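Local coordinates for methylmalonyl-CoA carboxyltransferase 12S subunit (Propionibacterium freudenreichii, PDB 1ON3), which catalyses transfer of the carboxyl group of methylmalonyl-CoA to the biotin of the 1.3S subunit, as the hexameric core of transcarboxylase, at residues G340-N345 and P371-G376; A346-A351 and I385-K390. All blocks are in the same frame, centred on the assembly; numbering follows the deposited sequence.

How the contacts relate
Following the chain from the N terminus, strand 326-333 leads through a loop to 340-345, the first half of contact 1, and helix 344-359 then carries 346-351 of contact 2. Strand 364-370 runs next to strand 326-333 and parallel to it, and just past it residues 371-376 return to 340-345 and close contact 1. Helix 377-381 follows, and helix 384-397 closes contact 2 with 385-390. The segments therefore alternate along the chain, and the two contacts cross rather than nest. Contact 1 joins the loops that leave two neighbouring strands, contact 2 the helices beyond them; they meet where I344 packs on H387, and both reach the second subunit.

Contact 1 (G340-N345 and P371-G376); sequences GCLDIN and PGFLPG
The carbonyl oxygen of L342 accepts a hydrogen bond from the backbone N of L374 at 2.8 Å, the donor nitrogen lying nearly along the C=O axis, and the CA of F373 adds a CA-H...O contact to the same oxygen at 3.2 Å. The second bond runs from the N of L342 to the O of G372 at 3.2 Å, in the carbonyl plane, and that oxygen also takes a CA-H...O contact from the CA of C341. Two bonds thus pair L342 with F373 as a single isolated beta bridge.

Next to the bridge the L342 side chain crosses the F373 ring obliquely, with CB of L342 3.6 Å from CD2 of F373 and CD1 farther out near CE2. C341 turns the other way: with its sulfur anti to the carbonyl carbon (chi1 -74°), SG comes 3.9 Å from CG of P371, while CB of C341 lies 4.0 Å from CB of L374. L374 in turn sets CD2 against CB of D343.

Both loops follow parallel strands of the C-terminal half's crotonase-like fold, and the F373 side chain lies about 6 Å from bound methylmalonyl-CoA. Beyond the two segments its ring packs on I384 and S414 and meets the ring of Y184 of the second subunit, so the bridge borders a subunit interface. An alanine in place of F373 would probably leave L342 CB and Y184 of the second subunit without the ring they pack on, opening a gap there.

D343 sits right before helix 344-359 as its N-cap: OD1 accepts hydrogen bonds from the N of A346 and ND2 of N315, two donors that hold this oxygen at the helix start.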
loop_
_atom_site.group_PDB
_atom_site.type_symbol
_atom_site.label_atom_id
_atom_site.label_comp_id
_atom_site.label_asym_id
_atom_site.label_seq_id
_atom_site.Cartn_x
_atom_site.Cartn_y
_atom_site.Cartn_z
ATOM N N GLY E 340 18.515 -42.485 8.093
ATOM C CA GLY E 340 17.762 -41.245 8.185
ATOM C C GLY E 340 18.623 -40.011 7.955
ATOM O O GLY E 340 18.168 -38.884 8.169
ATOM N N CYS E 341 19.871 -40.211 7.529
ATOM C CA CYS E 341 20.756 -39.084 7.250
ATOM C C CYS E 341 20.190 -38.198 6.147
ATOM O O CYS E 341 19.534 -38.692 5.226
ATOM C CB CYS E 341 22.125 -39.567 6.768
ATOM S SG CYS E 341 23.191 -40.281 8.041
ATOM N N LEU E 342 20.423 -36.893 6.253
ATOM C CA LEU E 342 20.008 -35.969 5.196
ATOM C C LEU E 342 21.215 -35.949 4.259
ATOM O O LEU E 342 22.346 -36.146 4.715
ATOM C CB LEU E 342 19.755 -34.556 5.753
ATOM C CG LEU E 342 18.413 -34.370 6.475
ATOM C CD1 LEU E 342 18.368 -32.996 7.155
ATOM C CD2 LEU E 342 17.283 -34.507 5.472
ATOM N N ASP E 343 20.980 -35.769 2.960
ATOM C CA ASP E 343 22.070 -35.707 1.992
ATOM C C ASP E 343 21.717 -34.653 0.938
ATOM O O ASP E 343 20.711 -33.958 1.070
ATOM C CB ASP E 343 22.328 -37.091 1.350
ATOM C CG ASP E 343 21.190 -37.580 0.447
ATOM O OD1 ASP E 343 20.035 -37.125 0.584
ATOM O OD2 ASP E 343 21.458 -38.460 -0.403
ATOM N N ILE E 344 22.554 -34.511 -0.078
ATOM C CA ILE E 344 22.292 -33.528 -1.129
ATOM C C ILE E 344 20.904 -33.688 -1.758
ATOM O O ILE E 344 20.137 -32.724 -1.846
ATOM C CB ILE E 344 23.361 -33.634 -2.255
ATOM C CG1 ILE E 344 24.716 -33.182 -1.716
ATOM C CG2 ILE E 344 22.952 -32.795 -3.461
ATOM C CD1 ILE E 344 25.915 -33.493 -2.653
ATOM N N ASN E 345 20.583 -34.897 -2.202
ATOM C CA ASN E 345 19.295 -35.128 -2.849
ATOM C C ASN E 345 18.085 -34.905 -1.944
ATOM O O ASN E 345 17.092 -34.326 -2.386
ATOM C CB ASN E 345 19.248 -36.527 -3.471
ATOM C CG ASN E 345 20.219 -36.673 -4.642
ATOM O OD1 ASN E 345 20.870 -35.707 -5.046
ATOM N ND2 ASN E 345 20.314 -37.877 -5.189
ATOM N N PRO E 371 20.253 -38.191 12.445
ATOM C CA PRO E 371 21.554 -38.224 13.131
ATOM C C PRO E 371 22.614 -37.270 12.596
ATOM O O PRO E 371 23.689 -37.132 13.188
ATOM C CB PRO E 371 21.962 -39.676 12.970
ATOM C CG PRO E 371 21.557 -39.934 11.554
ATOM C CD PRO E 371 20.175 -39.266 11.434
ATOM N N GLY E 372 22.317 -36.633 11.469
ATOM C CA GLY E 372 23.236 -35.688 10.852
ATOM C C GLY E 372 23.155 -35.812 9.341
ATOM O O GLY E 372 22.234 -36.458 8.816
ATOM N N PHE E 373 24.092 -35.182 8.633
ATOM C CA PHE E 373 24.129 -35.300 7.184
ATOM C C PHE E 373 24.995 -36.518 6.860
ATOM O O PHE E 373 25.828 -36.946 7.668
ATOM C CB PHE E 373 24.695 -34.031 6.533
ATOM C CG PHE E 373 23.770 -32.842 6.627
ATOM C CD1 PHE E 373 23.811 -31.991 7.728
ATOM C CD2 PHE E 373 22.825 -32.608 5.634
ATOM C CE1 PHE E 373 22.920 -30.924 7.839
ATOM C CE2 PHE E 373 21.928 -31.545 5.731
ATOM C CZ PHE E 373 21.980 -30.702 6.841
ATOM N N LEU E 374 24.776 -37.088 5.687
ATOM C CA LEU E 374 25.498 -38.266 5.243
ATOM C C LEU E 374 26.978 -38.018 4.976
ATOM O O LEU E 374 27.338 -37.187 4.140
ATOM C CB LEU E 374 24.838 -38.800 3.978
ATOM C CG LEU E 374 25.464 -40.016 3.307
ATOM C CD1 LEU E 374 25.239 -41.252 4.191
ATOM C CD2 LEU E 374 24.817 -40.212 1.927
ATOM N N PRO E 375 27.861 -38.746 5.684
ATOM C CA PRO E 375 29.310 -38.598 5.512
ATOM C C PRO E 375 29.768 -39.151 4.170
ATOM O O PRO E 375 29.272 -40.179 3.714
ATOM C CB PRO E 375 29.883 -39.419 6.674
ATOM C CG PRO E 375 28.796 -39.345 7.718
ATOM C CD PRO E 375 27.561 -39.554 6.883
ATOM N N GLY E 376 30.728 -38.478 3.546
ATOM C CA GLY E 376 31.235 -38.961 2.279
ATOM C C GLY E 376 31.910 -37.884 1.456
ATOM O O GLY E 376 31.414 -36.759 1.366
#

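Contact 2 (A346-A351 and I385-K390); sequences ASDKAA and IRHGAK. With CD (cadmium ion), chain K.
D348 lays its carboxylate against the edge of the H387 imidazole, OD2 3.4 Å from CD2, with the two planes 58° apart. Its other oxygen, OD1, forms a salt bridge with NZ of K390 at 2.8 Å, met on the syn side and 21° out of the carboxylate plane. K390 extends fully beyond CG, and its NZ also bonds the O of C523, the last residue. OD2 accepts a hydrogen bond from water 1 at 2.6 Å and pairs with R386 of the second subunit.

The helical segments 346-351 and 385-390 run side by side at 27°, their axes 7.8 Å apart at closest approach; the small S347, G388 and A351 are consistent with this. Their helices follow neighbouring parallel strands, 326-333 and 364-370, of the crotonase-like C-terminal half. CB of S347 lies 3.4 Å from the O of H387, its OG lies near CA of G388, and CB of A351 touches CB of K390. The hydroxyl of S347 bonds the O of D343, the N-cap residue of its helix.

H387 NE2 binds the cadmium ion at 2.3 Å, with four waters and H387 of the second subunit completing the site, tying two copies of this helix across the interface. Water 1, one of these ligands, makes D348 a second-shell residue. ND1 bonds to the O of G383, and this bond and the metal together set the ring's rotation.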
loop_
_atom_site.group_PDB
_atom_site.type_symbol
_atom_site.label_atom_id
_atom_site.label_comp_id
_atom_site.label_asym_id
_atom_site.label_seq_id
_atom_site.Cartn_x
_atom_site.Cartn_y
_atom_site.Cartn_z
ATOM N N ALA E 346 18.160 -35.354 -0.692
ATOM C CA ALA E 346 17.043 -35.160 0.233
ATOM C C ALA E 346 16.872 -33.671 0.557
ATOM O O ALA E 346 15.756 -33.200 0.758
ATOM C CB ALA E 346 17.265 -35.963 1.509
ATOM N N SER E 347 17.971 -32.926 0.605
ATOM C CA SER E 347 17.887 -31.482 0.883
ATOM C C SER E 347 17.060 -30.776 -0.201
ATOM O O SER E 347 16.232 -29.902 0.105
ATOM C CB SER E 347 19.293 -30.866 0.939
ATOM O OG SER E 347 20.026 -31.386 2.042
ATOM N N ASP E 348 17.302 -31.141 -1.464
ATOM C CA ASP E 348 16.560 -30.566 -2.587
ATOM C C ASP E 348 15.085 -30.964 -2.484
ATOM O O ASP E 348 14.185 -30.133 -2.651
ATOM C CB ASP E 348 17.078 -31.085 -3.937
ATOM C CG ASP E 348 18.350 -30.396 -4.410
ATOM O OD1 ASP E 348 18.606 -29.237 -4.045
ATOM O OD2 ASP E 348 19.080 -31.020 -5.202
ATOM N N LYS E 349 14.852 -32.253 -2.240
ATOM C CA LYS E 349 13.497 -32.807 -2.116
ATOM C C LYS E 349 12.707 -32.069 -1.043
ATOM O O LYS E 349 11.555 -31.677 -1.249
ATOM C CB LYS E 349 13.572 -34.297 -1.760
ATOM C CG LYS E 349 12.220 -34.982 -1.576
ATOM C CD LYS E 349 12.406 -36.466 -1.268
ATOM C CE LYS E 349 11.090 -37.207 -1.086
ATOM N NZ LYS E 349 11.290 -38.698 -0.944
ATOM N N ALA E 350 13.337 -31.866 0.105
ATOM C CA ALA E 350 12.680 -31.178 1.211
ATOM C C ALA E 350 12.435 -29.700 0.922
ATOM O O ALA E 350 11.316 -29.199 1.083
ATOM C CB ALA E 350 13.518 -31.333 2.492
ATOM N N ALA E 351 13.480 -29.007 0.490
ATOM C CA ALA E 351 13.395 -27.570 0.216
ATOM C C ALA E 351 12.326 -27.197 -0.808
ATOM O O ALA E 351 11.579 -26.241 -0.602
ATOM C CB ALA E 351 14.769 -27.039 -0.236
ATOM N N ILE E 385 27.097 -28.358 1.266
ATOM C CA ILE E 385 27.005 -27.084 1.959
ATOM C C ILE E 385 25.915 -26.207 1.313
ATOM O O ILE E 385 25.018 -25.723 1.994
ATOM C CB ILE E 385 28.370 -26.353 1.955
ATOM C CG1 ILE E 385 29.316 -27.056 2.944
ATOM C CG2 ILE E 385 28.202 -24.885 2.353
ATOM C CD1 ILE E 385 30.728 -26.515 2.930
ATOM N N ARG E 386 25.971 -26.026 0.005
ATOM C CA ARG E 386 24.956 -25.190 -0.642
ATOM C C ARG E 386 23.594 -25.889 -0.810
ATOM O O ARG E 386 22.563 -25.220 -0.834
ATOM C CB ARG E 386 25.480 -24.662 -1.984
ATOM C CG ARG E 386 25.837 -25.728 -3.006
ATOM C CD ARG E 386 26.743 -25.132 -4.088
ATOM N NE ARG E 386 27.260 -26.158 -4.993
ATOM C CZ ARG E 386 26.592 -26.687 -6.011
ATOM N NH1 ARG E 386 25.351 -26.290 -6.284
ATOM N NH2 ARG E 386 27.164 -27.632 -6.752
ATOM N N HIS E 387 23.570 -27.217 -0.914
ATOM C CA HIS E 387 22.287 -27.907 -1.049
ATOM C C HIS E 387 21.567 -27.972 0.307
ATOM O O HIS E 387 20.382 -27.671 0.406
ATOM C CB HIS E 387 22.458 -29.326 -1.617
ATOM C CG HIS E 387 22.773 -29.363 -3.085
ATOM N ND1 HIS E 387 24.035 -29.119 -3.583
ATOM C CD2 HIS E 387 21.989 -29.622 -4.159
ATOM C CE1 HIS E 387 24.015 -29.227 -4.901
ATOM N NE2 HIS E 387 22.785 -29.530 -5.277
ATOM N N GLY E 388 22.296 -28.350 1.350
ATOM C CA GLY E 388 21.706 -28.432 2.674
ATOM C C GLY E 388 21.179 -27.074 3.096
ATOM O O GLY E 388 20.155 -26.975 3.773
ATOM N N ALA E 389 21.868 -26.020 2.668
ATOM C CA ALA E 389 21.462 -24.657 3.004
ATOM C C ALA E 389 20.049 -24.339 2.488
ATOM O O ALA E 389 19.376 -23.445 3.012
ATOM C CB ALA E 389 22.457 -23.657 2.427
ATOM N N LYS E 390 19.610 -25.060 1.459
ATOM C CA LYS E 390 18.282 -24.845 0.899
ATOM C C LYS E 390 17.190 -25.149 1.915
ATOM O O LYS E 390 16.159 -24.501 1.921
ATOM C CB LYS E 390 18.072 -25.717 -0.332
ATOM C CG LYS E 390 18.984 -25.349 -1.491
ATOM C CD LYS E 390 18.785 -26.269 -2.687
ATOM C CE LYS E 390 19.820 -25.933 -3.779
ATOM N NZ LYS E 390 19.677 -26.812 -4.985
HETATM CD CD CD K . 22.349 -29.563 -7.562
HETATM O O HOH W 1 20.217 -29.424 -6.846
HETATM O O HOH W 2 22.598 -27.220 -7.525
HETATM O O HOH W 3 22.262 -31.943 -7.851
HETATM O O HOH W 4 24.632 -29.951 -8.200
#